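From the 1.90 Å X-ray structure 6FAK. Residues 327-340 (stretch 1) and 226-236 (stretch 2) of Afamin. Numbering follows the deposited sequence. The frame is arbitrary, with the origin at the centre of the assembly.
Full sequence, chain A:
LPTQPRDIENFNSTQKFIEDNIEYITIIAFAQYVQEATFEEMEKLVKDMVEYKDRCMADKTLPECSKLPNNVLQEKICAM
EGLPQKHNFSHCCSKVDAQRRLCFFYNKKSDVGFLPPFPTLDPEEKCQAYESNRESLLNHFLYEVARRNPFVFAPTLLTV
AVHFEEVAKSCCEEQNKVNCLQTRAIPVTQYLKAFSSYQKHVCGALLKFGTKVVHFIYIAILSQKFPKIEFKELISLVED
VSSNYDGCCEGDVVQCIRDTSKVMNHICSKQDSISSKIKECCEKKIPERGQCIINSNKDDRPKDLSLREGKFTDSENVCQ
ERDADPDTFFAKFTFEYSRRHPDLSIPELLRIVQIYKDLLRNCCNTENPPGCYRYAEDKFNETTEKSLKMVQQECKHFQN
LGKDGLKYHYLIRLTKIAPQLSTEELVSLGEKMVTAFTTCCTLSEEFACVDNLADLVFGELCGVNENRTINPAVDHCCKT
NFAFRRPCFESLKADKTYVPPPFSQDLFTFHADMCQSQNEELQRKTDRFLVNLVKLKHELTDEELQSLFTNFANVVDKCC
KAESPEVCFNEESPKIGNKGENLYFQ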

# COMPACT_ATOMS: atom_id res chain seq x y z
N ASP A 327 7.01 1.77 -27.87
CA ASP A 327 6.12 1.47 -26.74
C ASP A 327 5.54 0.09 -26.89
O ASP A 327 5.57 -0.69 -25.95
CB ASP A 327 5.00 2.50 -26.57
CG ASP A 327 5.53 3.90 -26.16
OD1 ASP A 327 6.37 3.98 -25.24
OD2 ASP A 327 5.15 4.90 -26.80
N THR A 328 4.99 -0.22 -28.06
CA THR A 328 4.38 -1.51 -28.25
C THR A 328 5.41 -2.65 -28.25
O THR A 328 5.15 -3.74 -27.75
CB THR A 328 3.47 -1.53 -29.49
OG1 THR A 328 2.49 -0.48 -29.39
CG2 THR A 328 2.73 -2.83 -29.60
N PHE A 329 6.57 -2.39 -28.83
CA PHE A 329 7.64 -3.38 -28.86
C PHE A 329 8.05 -3.78 -27.40
O PHE A 329 8.20 -4.94 -27.08
CB PHE A 329 8.86 -2.76 -29.57
CG PHE A 329 10.10 -3.59 -29.48
CD1 PHE A 329 10.28 -4.66 -30.31
CD2 PHE A 329 11.07 -3.29 -28.56
CE1 PHE A 329 11.39 -5.48 -30.19
CE2 PHE A 329 12.20 -4.11 -28.43
CZ PHE A 329 12.34 -5.19 -29.25
N PHE A 330 8.29 -2.77 -26.55
CA PHE A 330 8.58 -3.05 -25.11
C PHE A 330 7.41 -3.65 -24.31
O PHE A 330 7.63 -4.45 -23.38
CB PHE A 330 9.24 -1.83 -24.42
CG PHE A 330 10.62 -1.51 -24.94
CD1 PHE A 330 11.65 -2.42 -24.80
CD2 PHE A 330 10.89 -0.31 -25.60
CE1 PHE A 330 12.92 -2.14 -25.33
CE2 PHE A 330 12.12 -0.02 -26.11
CZ PHE A 330 13.15 -0.95 -26.00
N ALA A 331 6.19 -3.26 -24.62
CA ALA A 331 5.01 -3.95 -24.06
C ALA A 331 4.98 -5.44 -24.40
O ALA A 331 4.71 -6.27 -23.53
CB ALA A 331 3.70 -3.27 -24.51
N LYS A 332 5.26 -5.77 -25.67
CA LYS A 332 5.33 -7.15 -26.08
C LYS A 332 6.48 -7.91 -25.39
O LYS A 332 6.32 -9.07 -24.99
CB LYS A 332 5.47 -7.29 -27.59
CG LYS A 332 5.09 -8.69 -28.05
CD LYS A 332 4.93 -8.81 -29.54
CE LYS A 332 4.12 -10.07 -29.92
NZ LYS A 332 4.32 -11.26 -29.04
N PHE A 333 7.64 -7.29 -25.27
CA PHE A 333 8.74 -7.87 -24.50
C PHE A 333 8.31 -8.14 -23.04
O PHE A 333 8.51 -9.23 -22.52
CB PHE A 333 10.00 -6.99 -24.51
CG PHE A 333 11.07 -7.51 -23.60
CD1 PHE A 333 11.83 -8.61 -23.97
CD2 PHE A 333 11.25 -6.95 -22.31
CE1 PHE A 333 12.79 -9.11 -23.10
CE2 PHE A 333 12.21 -7.43 -21.46
CZ PHE A 333 12.99 -8.51 -21.83
N THR A 334 7.65 -7.17 -22.44
CA THR A 334 7.25 -7.27 -21.06
C THR A 334 6.24 -8.47 -20.90
O THR A 334 6.38 -9.31 -20.03
CB THR A 334 6.65 -5.95 -20.54
OG1 THR A 334 7.56 -4.84 -20.74
CG2 THR A 334 6.27 -6.11 -19.07
N PHE A 335 5.27 -8.52 -21.82
CA PHE A 335 4.30 -9.63 -21.93
C PHE A 335 4.99 -10.99 -22.01
O PHE A 335 4.75 -11.90 -21.19
CB PHE A 335 3.38 -9.38 -23.11
CG PHE A 335 2.61 -10.57 -23.56
CD1 PHE A 335 1.58 -11.09 -22.77
CD2 PHE A 335 2.88 -11.17 -24.80
CE1 PHE A 335 0.84 -12.19 -23.23
CE2 PHE A 335 2.15 -12.26 -25.25
CZ PHE A 335 1.13 -12.78 -24.46
N GLU A 336 5.85 -11.13 -23.01
CA GLU A 336 6.50 -12.43 -23.27
C GLU A 336 7.44 -12.83 -22.11
O GLU A 336 7.42 -14.02 -21.68
CB GLU A 336 7.28 -12.40 -24.59
CG GLU A 336 6.41 -12.31 -25.85
CD GLU A 336 5.47 -13.51 -26.06
OE1 GLU A 336 5.62 -14.54 -25.41
OE2 GLU A 336 4.53 -13.43 -26.89
N TYR A 337 8.23 -11.87 -21.61
CA TYR A 337 9.19 -12.16 -20.53
C TYR A 337 8.46 -12.44 -19.20
O TYR A 337 8.79 -13.41 -18.48
CB TYR A 337 10.23 -11.02 -20.37
CG TYR A 337 11.47 -11.47 -19.63
CD1 TYR A 337 11.51 -11.49 -18.25
CD2 TYR A 337 12.59 -11.98 -20.33
CE1 TYR A 337 12.60 -11.97 -17.56
CE2 TYR A 337 13.73 -12.46 -19.63
CZ TYR A 337 13.73 -12.41 -18.24
OH TYR A 337 14.80 -12.89 -17.50
N SER A 338 7.45 -11.62 -18.87
CA SER A 338 6.68 -11.82 -17.62
C SER A 338 5.91 -13.14 -17.56
O SER A 338 5.95 -13.83 -16.54
CB SER A 338 5.72 -10.66 -17.37
OG SER A 338 6.44 -9.43 -17.33
N ARG A 339 5.26 -13.52 -18.66
CA ARG A 339 4.48 -14.74 -18.66
C ARG A 339 5.32 -16.00 -18.57
O ARG A 339 4.81 -17.01 -18.06
CB ARG A 339 3.52 -14.81 -19.85
CG ARG A 339 4.14 -15.15 -21.18
CD ARG A 339 3.00 -15.13 -22.16
NE ARG A 339 3.45 -15.27 -23.51
CZ ARG A 339 2.80 -15.97 -24.46
NH1 ARG A 339 1.67 -16.62 -24.18
NH2 ARG A 339 3.27 -15.98 -25.68
N ARG A 340 6.56 -15.94 -19.02
CA ARG A 340 7.52 -17.03 -18.88
C ARG A 340 8.35 -17.04 -17.61
O ARG A 340 9.11 -17.96 -17.42
CB ARG A 340 8.50 -17.03 -20.04
CG ARG A 340 7.86 -17.41 -21.35
CD ARG A 340 8.90 -17.20 -22.45
NE ARG A 340 8.45 -17.70 -23.75
CZ ARG A 340 7.59 -17.06 -24.51
NH1 ARG A 340 7.06 -15.91 -24.09
NH2 ARG A 340 7.23 -17.57 -25.67
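Stretch 2 226-236: FPKIEFKELIS

Stretch 2 lies across stretch 1 as a mainly apolar helix-on-helix crossing, centred on the ring of Phe231 and closed at one end by a single hydrogen bond from Arg339. The pairing is steep: the N-to-C directions of helix 327-339 and helix 231-236 make an angle of 106°, and the axes approach to 11.1 Å.

Before its helix, stretch 2 forms a type I beta turn from Phe226 to Ile229, closed by Ile229 N to Phe226 O at 3.1 Å. Phi/psi values of -65/146° at Ile229 and -78/148° at Glu230 are extended, and helical values begin at Phe231. Glu230 is the N-cap; its OE1 accepts from Lys232 N at 3.0 Å.

The backbones come nearer at the turn than at the helix: Arg339 CA and Pro227 CA are 4.9 Å apart, whereas Lys332 CA and Phe231 CA are separated by 7.2 Å and Ala331 CA and Ile235 CA by 8.5 Å.

Phe231, with chi1 at -177° (t), points toward stretch 1 and fits as a knob among Thr328, Ala331, Lys332 and Phe335. Lys332 CG lies 4.2 Å from the Phe231 ring centroid, 6° off the normal, which identifies a CH-pi contact over the face; Thr328 CG2 meets the edge at CE2 of Phe231, 4.0 Å away. The rings of Phe335 and Phe231 pack obliquely, with planes at 48° and centroids 5.5 Å apart.

Phe335 also reaches Ile229, CE1 to CG2 at 3.9 Å, and Leu234, CD1 to CG at 4.1 Å. Farther along, Ala331 CB touches Ile235 CD1 at 4.2 Å.

At the turn, Arg339 NH1 donates to Pro227 O at 3.2 Å with an N-H...O angle of 165°. Within stretch 1, Arg339 NH2 also bridges to Glu336 OE1 at 2.8 Å, so the same guanidinium engages both stretches.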

# COMPACT_ATOMS: atom_id res chain seq x y z
N PHE A 226 -2.20 -14.41 -16.07
CA PHE A 226 -2.95 -15.03 -17.17
C PHE A 226 -1.99 -15.33 -18.30
O PHE A 226 -2.08 -14.74 -19.37
CB PHE A 226 -4.06 -14.10 -17.67
CG PHE A 226 -5.01 -13.64 -16.59
CD1 PHE A 226 -5.67 -14.56 -15.79
CD2 PHE A 226 -5.27 -12.29 -16.41
CE1 PHE A 226 -6.54 -14.15 -14.80
CE2 PHE A 226 -6.15 -11.86 -15.42
CZ PHE A 226 -6.78 -12.80 -14.61
N PRO A 227 -1.08 -16.28 -18.10
CA PRO A 227 -0.04 -16.47 -19.09
C PRO A 227 -0.51 -17.08 -20.41
O PRO A 227 0.25 -17.06 -21.36
CB PRO A 227 0.93 -17.41 -18.39
CG PRO A 227 0.11 -18.14 -17.40
CD PRO A 227 -0.89 -17.15 -16.92
N LYS A 228 -1.74 -17.58 -20.48
CA LYS A 228 -2.27 -18.07 -21.76
C LYS A 228 -2.99 -16.98 -22.59
O LYS A 228 -3.40 -17.26 -23.70
CB LYS A 228 -3.16 -19.31 -21.52
CG LYS A 228 -4.63 -19.06 -21.24
CD LYS A 228 -5.45 -20.35 -21.19
CE LYS A 228 -6.60 -20.34 -22.21
NZ LYS A 228 -7.77 -21.14 -21.74
N ILE A 229 -3.14 -15.76 -22.08
CA ILE A 229 -3.82 -14.68 -22.80
C ILE A 229 -3.09 -14.27 -24.07
O ILE A 229 -1.86 -14.29 -24.09
CB ILE A 229 -3.98 -13.45 -21.85
CG1 ILE A 229 -5.00 -12.44 -22.38
CG2 ILE A 229 -2.63 -12.76 -21.59
CD1 ILE A 229 -5.22 -11.32 -21.37
N GLU A 230 -3.82 -13.87 -25.12
CA GLU A 230 -3.20 -13.27 -26.36
C GLU A 230 -2.82 -11.83 -26.15
O GLU A 230 -3.53 -11.09 -25.45
CB GLU A 230 -4.10 -13.38 -27.61
CG GLU A 230 -4.61 -12.07 -28.28
CD GLU A 230 -4.08 -11.76 -29.71
OE1 GLU A 230 -2.89 -11.31 -29.88
OE2 GLU A 230 -4.91 -11.88 -30.68
N PHE A 231 -1.75 -11.40 -26.83
CA PHE A 231 -1.21 -10.06 -26.65
C PHE A 231 -2.28 -8.96 -26.85
O PHE A 231 -2.43 -8.08 -26.02
CB PHE A 231 0.03 -9.85 -27.52
CG PHE A 231 0.68 -8.51 -27.34
CD1 PHE A 231 1.25 -8.16 -26.13
CD2 PHE A 231 0.73 -7.59 -28.38
CE1 PHE A 231 1.85 -6.93 -25.95
CE2 PHE A 231 1.34 -6.36 -28.21
CZ PHE A 231 1.90 -6.04 -26.99
N LYS A 232 -3.01 -9.02 -27.95
CA LYS A 232 -4.02 -8.02 -28.23
C LYS A 232 -5.08 -7.92 -27.13
O LYS A 232 -5.48 -6.82 -26.75
CB LYS A 232 -4.66 -8.24 -29.61
CG LYS A 232 -3.75 -7.82 -30.71
CD LYS A 232 -4.35 -8.05 -32.10
CE LYS A 232 -5.64 -7.29 -32.45
NZ LYS A 232 -5.50 -5.83 -32.66
N GLU A 233 -5.55 -9.07 -26.63
CA GLU A 233 -6.53 -9.11 -25.55
C GLU A 233 -5.93 -8.54 -24.22
O GLU A 233 -6.60 -7.81 -23.54
CB GLU A 233 -7.03 -10.53 -25.31
CG GLU A 233 -8.24 -10.62 -24.41
CD GLU A 233 -9.45 -9.88 -24.99
OE1 GLU A 233 -9.92 -10.27 -26.09
OE2 GLU A 233 -9.93 -8.92 -24.36
N LEU A 234 -4.69 -8.90 -23.92
CA LEU A 234 -3.93 -8.32 -22.79
C LEU A 234 -3.84 -6.78 -22.88
O LEU A 234 -4.12 -6.05 -21.89
CB LEU A 234 -2.55 -8.97 -22.73
CG LEU A 234 -1.50 -8.68 -21.65
CD1 LEU A 234 -0.75 -7.44 -21.90
CD2 LEU A 234 -2.15 -8.63 -20.29
N ILE A 235 -3.47 -6.26 -24.04
CA ILE A 235 -3.40 -4.81 -24.21
C ILE A 235 -4.76 -4.18 -23.99
O ILE A 235 -4.86 -3.19 -23.29
CB ILE A 235 -2.76 -4.36 -25.55
CG1 ILE A 235 -1.30 -4.76 -25.58
CG2 ILE A 235 -2.94 -2.87 -25.80
CD1 ILE A 235 -0.43 -4.26 -24.46
N SER A 236 -5.80 -4.80 -24.49
CA SER A 236 -7.14 -4.32 -24.28
C SER A 236 -7.54 -4.28 -22.78
O SER A 236 -8.12 -3.28 -22.29
CB SER A 236 -8.13 -5.17 -25.09
OG SER A 236 -9.41 -4.61 -24.98